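Local coordinates for protein kinase (Staphylococcus aureus subsp. aureus Mu50, PDB 3PY9) that probably senses muropeptides through the extracellular PASTA domains of a membrane serine/threonine kinase, at residues A[159-164]-A[199-204]; A[176-179]-A[183-186]; A[10-15]-A[21-26]. All coordinates share one frame; numbering follows the deposited sequence.

Interaction 1: A[159-164]-A[199-204]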
ATOM      1  N   LYS A 159      -8.045  17.842  17.132  1.00 43.25           N
ATOM      2  CA  LYS A 159      -6.797  17.541  17.814  1.00 44.65           C
ATOM      3  C   LYS A 159      -6.703  16.100  18.342  1.00 44.10           C
ATOM      4  O   LYS A 159      -5.678  15.452  18.151  1.00 44.35           O
ATOM      5  CB  LYS A 159      -6.501  18.569  18.911  1.00 45.09           C
ATOM      6  CG  LYS A 159      -5.575  19.710  18.449  1.00 46.86           C
ATOM      7  CD  LYS A 159      -5.656  20.933  19.402  1.00 46.71           C
ATOM      8  CE  LYS A 159      -4.622  22.015  19.050  1.00 48.40           C
ATOM      9  NZ  LYS A 159      -3.237  21.603  19.431  1.00 49.56           N
ATOM     10  N   ALA A 160      -7.762  15.599  18.978  1.00 43.64           N
ATOM     11  CA  ALA A 160      -7.758  14.230  19.506  1.00 43.04           C
ATOM     12  C   ALA A 160      -7.597  13.199  18.401  1.00 42.74           C
ATOM     13  O   ALA A 160      -6.888  12.210  18.577  1.00 42.96           O
ATOM     14  CB  ALA A 160      -9.010  13.945  20.304  1.00 42.97           C
ATOM     15  N   LEU A 161      -8.237  13.438  17.258  1.00 42.33           N
ATOM     16  CA  LEU A 161      -8.216  12.459  16.162  1.00 41.99           C
ATOM     17  C   LEU A 161      -6.943  12.571  15.330  1.00 42.11           C
ATOM     18  O   LEU A 161      -6.430  11.556  14.842  1.00 42.36           O
ATOM     19  CB  LEU A 161      -9.487  12.520  15.299  1.00 41.15           C
ATOM     20  CG  LEU A 161     -10.837  12.226  15.973  1.00 40.62           C
ATOM     21  CD1 LEU A 161     -11.973  12.661  15.072  1.00 39.76           C
ATOM     22  CD2 LEU A 161     -11.020  10.768  16.332  1.00 40.66           C
ATOM     23  N   GLU A 162      -6.424  13.789  15.202  1.00 42.02           N
ATOM     24  CA  GLU A 162      -5.111  14.014  14.605  1.00 42.85           C
ATOM     25  C   GLU A 162      -4.034  13.195  15.329  1.00 42.59           C
ATOM     26  O   GLU A 162      -3.166  12.612  14.677  1.00 42.26           O
ATOM     27  CB  GLU A 162      -4.689  15.495  14.644  1.00 43.22           C
ATOM     28  CG  GLU A 162      -5.611  16.578  14.027  1.00 45.30           C
ATOM     29  CD  GLU A 162      -5.677  16.569  12.522  1.00 46.97           C
ATOM     30  OE1 GLU A 162      -5.803  15.468  11.947  1.00 50.52           O
ATOM     31  OE2 GLU A 162      -5.640  17.659  11.912  1.00 44.74           O
ATOM     32  N   GLU A 163      -4.096  13.180  16.663  1.00 42.69           N
ATOM     33  CA  GLU A 163      -3.117  12.489  17.510  1.00 43.48           C
ATOM     34  C   GLU A 163      -3.282  10.968  17.483  1.00 43.01           C
ATOM     35  O   GLU A 163      -2.477  10.256  18.078  1.00 43.15           O
ATOM     36  CB  GLU A 163      -3.195  12.945  18.979  1.00 43.76           C
ATOM     37  CG  GLU A 163      -3.256  14.446  19.228  1.00 47.58           C
ATOM     38  CD  GLU A 163      -1.981  15.025  19.825  1.00 53.57           C
ATOM     39  OE1 GLU A 163      -0.879  14.785  19.256  1.00 55.92           O
ATOM     40  OE2 GLU A 163      -2.089  15.735  20.862  1.00 54.00           O
ATOM     41  N   LYS A 164      -4.347  10.482  16.851  1.00 42.45           N
ATOM     42  CA  LYS A 164      -4.541   9.038  16.648  1.00 41.57           C
ATOM     43  C   LYS A 164      -4.253   8.687  15.193  1.00 40.37           C
ATOM     44  O   LYS A 164      -4.467   7.546  14.766  1.00 40.88           O
ATOM     45  CB  LYS A 164      -5.955   8.601  17.051  1.00 41.62           C
ATOM     46  CG  LYS A 164      -6.266   8.742  18.547  1.00 43.60           C
ATOM     47  CD  LYS A 164      -6.510   7.397  19.248  1.00 45.30           C
ATOM     48  CE  LYS A 164      -5.254   6.514  19.369  1.00 48.04           C
ATOM     49  NZ  LYS A 164      -5.559   5.104  19.877  1.00 48.04           N
ATOM     50  N   ILE A 199     -11.766  11.259   8.706  1.00 29.48           N
ATOM     51  CA  ILE A 199     -13.007  11.544   9.454  1.00 29.80           C
ATOM     52  C   ILE A 199     -13.594  12.883   8.994  1.00 30.77           C
ATOM     53  O   ILE A 199     -12.885  13.901   8.984  1.00 30.41           O
ATOM     54  CB  ILE A 199     -12.763  11.556  10.985  1.00 29.74           C
ATOM     55  CG1 ILE A 199     -11.791  10.419  11.404  1.00 27.91           C
ATOM     56  CG2 ILE A 199     -14.086  11.466  11.755  1.00 29.17           C
ATOM     57  CD1 ILE A 199     -12.226   8.985  10.988  1.00 22.68           C
ATOM     58  N   SER A 200     -14.873  12.862   8.595  1.00 31.51           N
ATOM     59  CA  SER A 200     -15.570  14.047   8.051  1.00 32.49           C
ATOM     60  C   SER A 200     -16.537  14.684   9.059  1.00 32.49           C
ATOM     61  O   SER A 200     -17.346  13.997   9.683  1.00 32.69           O
ATOM     62  CB  SER A 200     -16.325  13.692   6.767  1.00 32.28           C
ATOM     63  OG  SER A 200     -15.456  13.127   5.797  1.00 34.03           O
ATOM     64  N   PHE A 201     -16.443  16.002   9.191  1.00 33.04           N
ATOM     65  CA  PHE A 201     -17.178  16.761  10.204  1.00 33.63           C
ATOM     66  C   PHE A 201     -18.036  17.844   9.577  1.00 34.26           C
ATOM     67  O   PHE A 201     -17.610  18.521   8.644  1.00 33.76           O
ATOM     68  CB  PHE A 201     -16.197  17.441  11.163  1.00 33.53           C
ATOM     69  CG  PHE A 201     -15.599  16.517  12.171  1.00 33.25           C
ATOM     70  CD1 PHE A 201     -16.233  16.301  13.381  1.00 32.97           C
ATOM     71  CD2 PHE A 201     -14.393  15.876  11.915  1.00 33.80           C
ATOM     72  CE1 PHE A 201     -15.681  15.460  14.334  1.00 35.52           C
ATOM     73  CE2 PHE A 201     -13.828  15.010  12.864  1.00 34.91           C
ATOM     74  CZ  PHE A 201     -14.469  14.796  14.060  1.00 34.37           C
ATOM     75  N   VAL A 202     -19.252  17.993  10.084  1.00 35.53           N
ATOM     76  CA  VAL A 202     -20.038  19.188   9.800  1.00 36.31           C
ATOM     77  C   VAL A 202     -20.076  19.986  11.087  1.00 37.28           C
ATOM     78  O   VAL A 202     -20.478  19.473  12.139  1.00 36.50           O
ATOM     79  CB  VAL A 202     -21.436  18.870   9.234  1.00 36.89           C
ATOM     80  CG1 VAL A 202     -22.243  20.164   9.021  1.00 36.90           C
ATOM     81  CG2 VAL A 202     -21.303  18.073   7.922  1.00 35.18           C
ATOM     82  N   VAL A 203     -19.614  21.233  10.978  1.00 38.69           N
ATOM     83  CA  VAL A 203     -19.290  22.083  12.119  1.00 40.50           C
ATOM     84  C   VAL A 203     -20.170  23.340  12.133  1.00 41.65           C
ATOM     85  O   VAL A 203     -20.523  23.895  11.078  1.00 41.29           O
ATOM     86  CB  VAL A 203     -17.784  22.457  12.119  1.00 40.75           C
ATOM     87  CG1 VAL A 203     -17.419  23.308  13.329  1.00 40.35           C
ATOM     88  CG2 VAL A 203     -16.919  21.183  12.080  1.00 41.56           C
ATOM     89  N   SER A 204     -20.541  23.758  13.338  1.00 42.99           N
ATOM     90  CA  SER A 204     -21.421  24.899  13.517  1.00 44.94           C
ATOM     91  C   SER A 204     -20.656  26.222  13.451  1.00 45.78           C
ATOM     92  O   SER A 204     -19.656  26.419  14.157  1.00 45.50           O
ATOM     93  CB  SER A 204     -22.185  24.778  14.849  1.00 45.02           C
ATOM     94  OG  SER A 204     -23.097  25.852  15.026  1.00 46.36           O
TER
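Leu161 reaches from helix 154-162 to the strand beneath it and meets Phe201 with the end of one branch. Its CD1 lies 3.4 Å from Phe201 CZ, a tight approach, and 3.7 Å from Phe201 CE2. The methyl comes in at the ring edge, in its plane, rather than over a face. The same CD1 also touches Ile199 CG2, at 4.1 Å, so one methyl of the helix bridges two residues two apart on the same side of strand 198-204. With chi2 at 166°, CD1 is anti to CA and stretches away from the helix backbone.

A second shell fixes these partners. Phe201 makes an edge-to-face ring contact with Phe154, near the start of the same helix, and touches Val168 and Val183. Val146 packs on both Leu161 and Ile199, and Phe166 adds to the cover of Leu161. Backbone bonds of Ile199 and Phe201 to the parallel strand 167-173 hold the strand in place.

This is the helix-on-sheet core of a PASTA domain. All three touching residues are buried and only carbon meets carbon, so helix and sheet are probably joined here by close fit and exclusion of water.

Interaction 2: A[176-179]-A[183-186]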
ATOM      1  N   ASP A 176     -28.998  26.674  14.724  1.00 53.44           N
ATOM      2  CA  ASP A 176     -29.674  27.409  15.771  1.00 54.11           C
ATOM      3  C   ASP A 176     -29.479  26.723  17.124  1.00 54.62           C
ATOM      4  O   ASP A 176     -29.468  27.388  18.160  1.00 54.96           O
ATOM      5  CB  ASP A 176     -31.155  27.574  15.417  1.00 54.48           C
ATOM      6  CG  ASP A 176     -31.364  28.429  14.166  1.00 55.00           C
ATOM      7  OD1 ASP A 176     -30.829  29.561  14.116  1.00 56.19           O
ATOM      8  OD2 ASP A 176     -32.055  27.971  13.228  1.00 55.03           O
ATOM      9  N   ASP A 177     -29.293  25.403  17.107  1.00 54.89           N
ATOM     10  CA  ASP A 177     -29.159  24.632  18.349  1.00 55.01           C
ATOM     11  C   ASP A 177     -27.751  24.100  18.694  1.00 54.48           C
ATOM     12  O   ASP A 177     -27.573  23.441  19.723  1.00 54.50           O
ATOM     13  CB  ASP A 177     -30.213  23.501  18.430  1.00 55.58           C
ATOM     14  CG  ASP A 177     -30.430  22.768  17.101  1.00 57.91           C
ATOM     15  OD1 ASP A 177     -30.820  23.413  16.101  1.00 59.98           O
ATOM     16  OD2 ASP A 177     -30.258  21.527  17.069  1.00 60.24           O
ATOM     17  N   ILE A 178     -26.758  24.394  17.853  1.00 53.56           N
ATOM     18  CA  ILE A 178     -25.389  23.934  18.097  1.00 52.45           C
ATOM     19  C   ILE A 178     -24.415  25.114  18.173  1.00 51.95           C
ATOM     20  O   ILE A 178     -24.289  25.878  17.218  1.00 51.47           O
ATOM     21  CB  ILE A 178     -24.894  22.929  16.998  1.00 52.73           C
ATOM     22  CG1 ILE A 178     -25.980  21.908  16.577  1.00 52.21           C
ATOM     23  CG2 ILE A 178     -23.568  22.266  17.414  1.00 51.78           C
ATOM     24  CD1 ILE A 178     -26.410  20.903  17.641  1.00 53.46           C
ATOM     25  N   ASP A 179     -23.724  25.247  19.308  1.00 51.28           N
ATOM     26  CA  ASP A 179     -22.778  26.341  19.530  1.00 50.54           C
ATOM     27  C   ASP A 179     -21.745  26.429  18.431  1.00 50.52           C
ATOM     28  O   ASP A 179     -21.352  25.416  17.839  1.00 50.72           O
ATOM     29  CB  ASP A 179     -22.039  26.185  20.863  1.00 50.81           C
ATOM     30  CG  ASP A 179     -22.930  26.412  22.065  1.00 50.84           C
ATOM     31  OD1 ASP A 179     -24.146  26.640  21.877  1.00 50.81           O
ATOM     32  OD2 ASP A 179     -22.408  26.354  23.204  1.00 50.86           O
ATOM     33  N   VAL A 183     -19.701  20.337  16.795  1.00 41.54           N
ATOM     34  CA  VAL A 183     -19.894  19.418  15.694  1.00 39.62           C
ATOM     35  C   VAL A 183     -21.377  19.107  15.514  1.00 39.23           C
ATOM     36  O   VAL A 183     -22.033  18.565  16.421  1.00 38.47           O
ATOM     37  CB  VAL A 183     -19.119  18.099  15.954  1.00 39.86           C
ATOM     38  CG1 VAL A 183     -19.483  17.034  14.918  1.00 37.82           C
ATOM     39  CG2 VAL A 183     -17.602  18.353  16.026  1.00 38.92           C
ATOM     40  N   ILE A 184     -21.887  19.449  14.333  1.00 38.48           N
ATOM     41  CA  ILE A 184     -23.217  19.039  13.906  1.00 38.24           C
ATOM     42  C   ILE A 184     -23.220  17.538  13.679  1.00 37.13           C
ATOM     43  O   ILE A 184     -24.044  16.840  14.226  1.00 36.97           O
ATOM     44  CB  ILE A 184     -23.672  19.724  12.573  1.00 38.14           C
ATOM     45  CG1 ILE A 184     -23.333  21.220  12.542  1.00 39.36           C
ATOM     46  CG2 ILE A 184     -25.165  19.464  12.305  1.00 39.40           C
ATOM     47  CD1 ILE A 184     -23.977  22.023  13.614  1.00 39.52           C
ATOM     48  N   SER A 185     -22.284  17.052  12.866  1.00 36.65           N
ATOM     49  CA  SER A 185     -22.254  15.639  12.485  1.00 35.74           C
ATOM     50  C   SER A 185     -20.846  15.118  12.218  1.00 34.86           C
ATOM     51  O   SER A 185     -19.937  15.890  11.887  1.00 33.80           O
ATOM     52  CB  SER A 185     -23.125  15.403  11.255  1.00 35.62           C
ATOM     53  OG  SER A 185     -22.467  15.871  10.093  1.00 36.43           O
ATOM     54  N   GLN A 186     -20.694  13.798  12.342  1.00 34.43           N
ATOM     55  CA  GLN A 186     -19.388  13.129  12.196  1.00 33.76           C
ATOM     56  C   GLN A 186     -19.523  11.776  11.545  1.00 33.31           C
ATOM     57  O   GLN A 186     -20.387  10.980  11.909  1.00 33.56           O
ATOM     58  CB  GLN A 186     -18.710  12.941  13.553  1.00 34.13           C
ATOM     59  CG  GLN A 186     -17.269  12.383  13.503  1.00 32.38           C
ATOM     60  CD  GLN A 186     -16.721  12.119  14.902  1.00 34.14           C
ATOM     61  OE1 GLN A 186     -17.082  12.825  15.860  1.00 33.58           O
ATOM     62  NE2 GLN A 186     -15.859  11.092  15.037  1.00 31.42           N
TER
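Ile178 and Ile184 meet without an aromatic ring or other flat side chain between them. The one flat group touched is the peptide carbonyl of Val183, whose O lies 4.1 Å from Ile178 CG2. The main contact belongs to Ile184 CD1, which sits 3.6 Å from Ile178 CG1 and equally 3.6 Å from Ile178 CB, with Ile178 CG2 at 3.8 Å. This terminal methyl thus seats itself where the two branches of Ile178 diverge. The Ile184 side chain starts out across the line to the loop; a fold at chi2, -61°, swings CD1 round to Ile178. Val183 CB leaves the backbone on the side away from the loop, and its side chain packs on Phe201.

The strand bends at Ile184, where a classic bulge sets Ile184 and Ser185 opposite the single residue Val202. Ser204 OG, on strand 198-204, hydrogen-bonds Ile178 O, while Ser175 OG takes the Ile178 N-H, so the loop residue is held by polar bonds at both ends. Val183 also has backbone bonds to His151 and Lys152, just ahead of helix 154-162. The contact folds the 176-179 loop against edge strand 183-187, beside the last residue of strand 198-204.

Interaction 3: A[10-15]-A[21-26]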
ATOM      1  N   PRO A  10      42.761 -44.900   3.504  1.00 38.50           N
ATOM      2  CA  PRO A  10      43.122 -43.590   4.068  1.00 38.50           C
ATOM      3  C   PRO A  10      41.953 -42.594   4.099  1.00 38.58           C
ATOM      4  O   PRO A  10      41.019 -42.703   3.294  1.00 37.99           O
ATOM      5  CB  PRO A  10      44.201 -43.048   3.100  1.00 38.60           C
ATOM      6  CG  PRO A  10      44.526 -44.133   2.162  1.00 38.28           C
ATOM      7  CD  PRO A  10      43.441 -45.157   2.219  1.00 38.65           C
ATOM      8  N   ASP A  11      42.038 -41.621   5.009  1.00 38.69           N
ATOM      9  CA  ASP A  11      41.019 -40.589   5.167  1.00 38.74           C
ATOM     10  C   ASP A  11      41.345 -39.408   4.248  1.00 38.54           C
ATOM     11  O   ASP A  11      42.415 -38.796   4.351  1.00 38.68           O
ATOM     12  CB  ASP A  11      40.949 -40.152   6.635  1.00 39.14           C
ATOM     13  CG  ASP A  11      39.870 -39.090   6.901  1.00 39.77           C
ATOM     14  OD1 ASP A  11      38.986 -38.846   6.059  1.00 38.94           O
ATOM     15  OD2 ASP A  11      39.902 -38.498   7.989  1.00 42.33           O
ATOM     16  N   VAL A  12      40.441 -39.122   3.317  1.00 37.94           N
ATOM     17  CA  VAL A  12      40.593 -37.968   2.429  1.00 37.76           C
ATOM     18  C   VAL A  12      39.361 -37.072   2.498  1.00 37.87           C
ATOM     19  O   VAL A  12      39.199 -36.150   1.690  1.00 38.27           O
ATOM     20  CB  VAL A  12      40.885 -38.389   0.967  1.00 37.98           C
ATOM     21  CG1 VAL A  12      42.113 -39.298   0.903  1.00 36.98           C
ATOM     22  CG2 VAL A  12      39.654 -39.086   0.331  1.00 38.00           C
ATOM     23  N   ILE A  13      38.498 -37.347   3.474  1.00 37.55           N
ATOM     24  CA  ILE A  13      37.248 -36.617   3.641  1.00 37.51           C
ATOM     25  C   ILE A  13      37.555 -35.123   3.838  1.00 37.89           C
ATOM     26  O   ILE A  13      38.509 -34.770   4.532  1.00 37.91           O
ATOM     27  CB  ILE A  13      36.411 -37.207   4.820  1.00 37.44           C
ATOM     28  CG1 ILE A  13      36.156 -38.716   4.626  1.00 36.99           C
ATOM     29  CG2 ILE A  13      35.108 -36.421   5.051  1.00 36.49           C
ATOM     30  CD1 ILE A  13      35.463 -39.110   3.333  1.00 36.53           C
ATOM     31  N   GLY A  14      36.770 -34.260   3.194  1.00 38.04           N
ATOM     32  CA  GLY A  14      37.003 -32.817   3.237  1.00 38.41           C
ATOM     33  C   GLY A  14      38.155 -32.320   2.374  1.00 39.13           C
ATOM     34  O   GLY A  14      38.350 -31.101   2.233  1.00 39.79           O
ATOM     35  N   LYS A  15      38.915 -33.248   1.789  1.00 39.11           N
ATOM     36  CA  LYS A  15      40.054 -32.904   0.932  1.00 39.36           C
ATOM     37  C   LYS A  15      39.644 -32.696  -0.531  1.00 39.69           C
ATOM     38  O   LYS A  15      38.509 -33.001  -0.913  1.00 39.84           O
ATOM     39  CB  LYS A  15      41.134 -33.985   1.020  1.00 39.10           C
ATOM     40  CG  LYS A  15      41.855 -34.020   2.356  1.00 39.03           C
ATOM     41  CD  LYS A  15      42.887 -35.116   2.395  1.00 39.33           C
ATOM     42  CE  LYS A  15      43.838 -34.960   3.572  1.00 40.71           C
ATOM     43  NZ  LYS A  15      43.166 -34.729   4.903  1.00 40.87           N
ATOM     44  N   GLU A  21      44.234 -38.070  -4.539  1.00 44.75           N
ATOM     45  CA  GLU A  21      45.005 -38.982  -5.393  1.00 45.60           C
ATOM     46  C   GLU A  21      46.448 -39.073  -4.901  1.00 46.09           C
ATOM     47  O   GLU A  21      47.030 -40.165  -4.829  1.00 46.12           O
ATOM     48  CB  GLU A  21      44.938 -38.586  -6.874  1.00 45.75           C
ATOM     49  CG  GLU A  21      45.637 -39.599  -7.785  1.00 46.92           C
ATOM     50  CD  GLU A  21      45.157 -39.569  -9.222  1.00 49.53           C
ATOM     51  OE1 GLU A  21      44.634 -38.514  -9.675  1.00 50.17           O
ATOM     52  OE2 GLU A  21      45.318 -40.616  -9.895  1.00 49.92           O
ATOM     53  N   GLN A  22      46.999 -37.923  -4.529  1.00 46.74           N
ATOM     54  CA  GLN A  22      48.272 -37.864  -3.809  1.00 47.48           C
ATOM     55  C   GLN A  22      48.310 -38.797  -2.580  1.00 46.93           C
ATOM     56  O   GLN A  22      49.235 -39.597  -2.450  1.00 47.33           O
ATOM     57  CB  GLN A  22      48.588 -36.415  -3.430  1.00 47.93           C
ATOM     58  CG  GLN A  22      49.118 -35.573  -4.578  1.00 50.78           C
ATOM     59  CD  GLN A  22      50.633 -35.458  -4.571  1.00 55.40           C
ATOM     60  OE1 GLN A  22      51.227 -34.799  -5.437  1.00 57.93           O
ATOM     61  NE2 GLN A  22      51.274 -36.086  -3.581  1.00 56.50           N
ATOM     62  N   ILE A  23      47.315 -38.726  -1.694  1.00 46.42           N
ATOM     63  CA  ILE A  23      47.274 -39.655  -0.546  1.00 46.19           C
ATOM     64  C   ILE A  23      47.101 -41.128  -0.974  1.00 45.79           C
ATOM     65  O   ILE A  23      47.694 -42.017  -0.368  1.00 46.07           O
ATOM     66  CB  ILE A  23      46.206 -39.253   0.535  1.00 46.45           C
ATOM     67  CG1 ILE A  23      46.631 -38.003   1.314  1.00 46.59           C
ATOM     68  CG2 ILE A  23      45.979 -40.352   1.548  1.00 46.12           C
ATOM     69  CD1 ILE A  23      45.940 -36.752   0.879  1.00 47.29           C
ATOM     70  N   PHE A  24      46.296 -41.383  -2.009  1.00 45.49           N
ATOM     71  CA  PHE A  24      46.057 -42.757  -2.475  1.00 44.80           C
ATOM     72  C   PHE A  24      47.310 -43.381  -3.097  1.00 45.09           C
ATOM     73  O   PHE A  24      47.605 -44.562  -2.845  1.00 45.24           O
ATOM     74  CB  PHE A  24      44.906 -42.843  -3.500  1.00 44.45           C
ATOM     75  CG  PHE A  24      43.528 -42.510  -2.947  1.00 42.90           C
ATOM     76  CD1 PHE A  24      43.195 -42.757  -1.619  1.00 41.62           C
ATOM     77  CD2 PHE A  24      42.558 -41.981  -3.785  1.00 40.41           C
ATOM     78  CE1 PHE A  24      41.911 -42.455  -1.125  1.00 42.22           C
ATOM     79  CE2 PHE A  24      41.280 -41.676  -3.310  1.00 41.30           C
ATOM     80  CZ  PHE A  24      40.952 -41.908  -1.977  1.00 41.48           C
ATOM     81  N   ASN A  25      48.022 -42.611  -3.922  1.00 44.80           N
ATOM     82  CA  ASN A  25      49.207 -43.119  -4.612  1.00 45.54           C
ATOM     83  C   ASN A  25      50.282 -43.494  -3.612  1.00 45.72           C
ATOM     84  O   ASN A  25      50.834 -44.597  -3.654  1.00 45.91           O
ATOM     85  CB  ASN A  25      49.766 -42.086  -5.588  1.00 45.77           C
ATOM     86  CG  ASN A  25      48.926 -41.937  -6.832  1.00 46.69           C
ATOM     87  OD1 ASN A  25      48.086 -42.794  -7.146  1.00 48.19           O
ATOM     88  ND2 ASN A  25      49.150 -40.847  -7.561  1.00 45.54           N
ATOM     89  N   LYS A  26      50.551 -42.555  -2.708  1.00 45.91           N
ATOM     90  CA  LYS A  26      51.443 -42.759  -1.579  1.00 46.27           C
ATOM     91  C   LYS A  26      51.127 -44.050  -0.818  1.00 45.59           C
ATOM     92  O   LYS A  26      52.040 -44.729  -0.347  1.00 46.01           O
ATOM     93  CB  LYS A  26      51.414 -41.521  -0.662  1.00 46.75           C
ATOM     94  CG  LYS A  26      51.366 -41.784   0.861  1.00 49.49           C
ATOM     95  CD  LYS A  26      52.703 -42.276   1.460  1.00 52.09           C
ATOM     96  CE  LYS A  26      52.519 -42.826   2.883  1.00 51.21           C
ATOM     97  NZ  LYS A  26      52.144 -41.752   3.847  1.00 53.94           N
TER
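Pro10, Val12 and Lys15 of the loop before helix 17-26 meet Ile23 and Phe24 on that helix, burying 260 Å² in all. The contacts between aliphatic groups centre on Ile23. Its CG2 branch lies 3.6 Å from Pro10 CB, where the two side chains lie alongside, running in opposite senses, and 4.1 Å from Val12 CG1. The other branch runs elsewhere: Ile23 CD1 lies 3.8 Å from Lys15 CD, crossing the lysine chain at about a right angle. Chi2 of Ile23, 102°, is off the staggered positions, which may reflect some strain or an imperfectly defined end. Lys15 uses its methylenes and is partly exposed.

The ring contacts belong to Phe24. Pro10 CG comes to the ring edge, near its plane, 4.2 Å from Phe24 CD1. Both methyls of Val12 come to the outer end of the ring from the same side, CG1 obliquely, 3.8 Å from Phe24 CE1, and CG2 3.9 Å from Phe24 CZ; the two side chains cross at about a right angle. Leu31, Val64 and Val66 of neighbouring strands also pack on Phe24.

Polar bonds shape the loop and tie it to strand 47-51. Asp11 OD1 accepts the Ile13 N-H at 3.0 Å in an Asx turn, met from above the carboxylate plane. A type II beta turn follows from Val12 to Lys15, closed by its own bond from Lys15 N to Val12 O, 2.9 Å, with Gly14 supplying the positive phi. Backbone bonds of Gly14 and Lys15 to Ile47 make the tie to the strand.

Polar bonds thus define the turn that carries Val12 and Lys15, while the join to the helix is apolar, so this side of the PASTA helix is probably held largely by exclusion of water.

How the interactions relate
From the N terminus, interaction 3 comes first: residues 10-15 fold back on 21-26 across five intervening residues, a short closure within the first PASTA domain. The chain then runs on through a second PASTA domain to the third, where interaction 1 opens at 159-164. Before its partner 199-204 arrives, interaction 2 opens and closes a tight loop between 176-179 and 183-186, so the short closure is contained in the long one without crossing it. Interactions 1 and 2 share a sheet and touch directly, joining helix, sheet and end loop of one domain. Interaction 3, its centre 79 Å from that of interaction 1, belongs to the chain's other side.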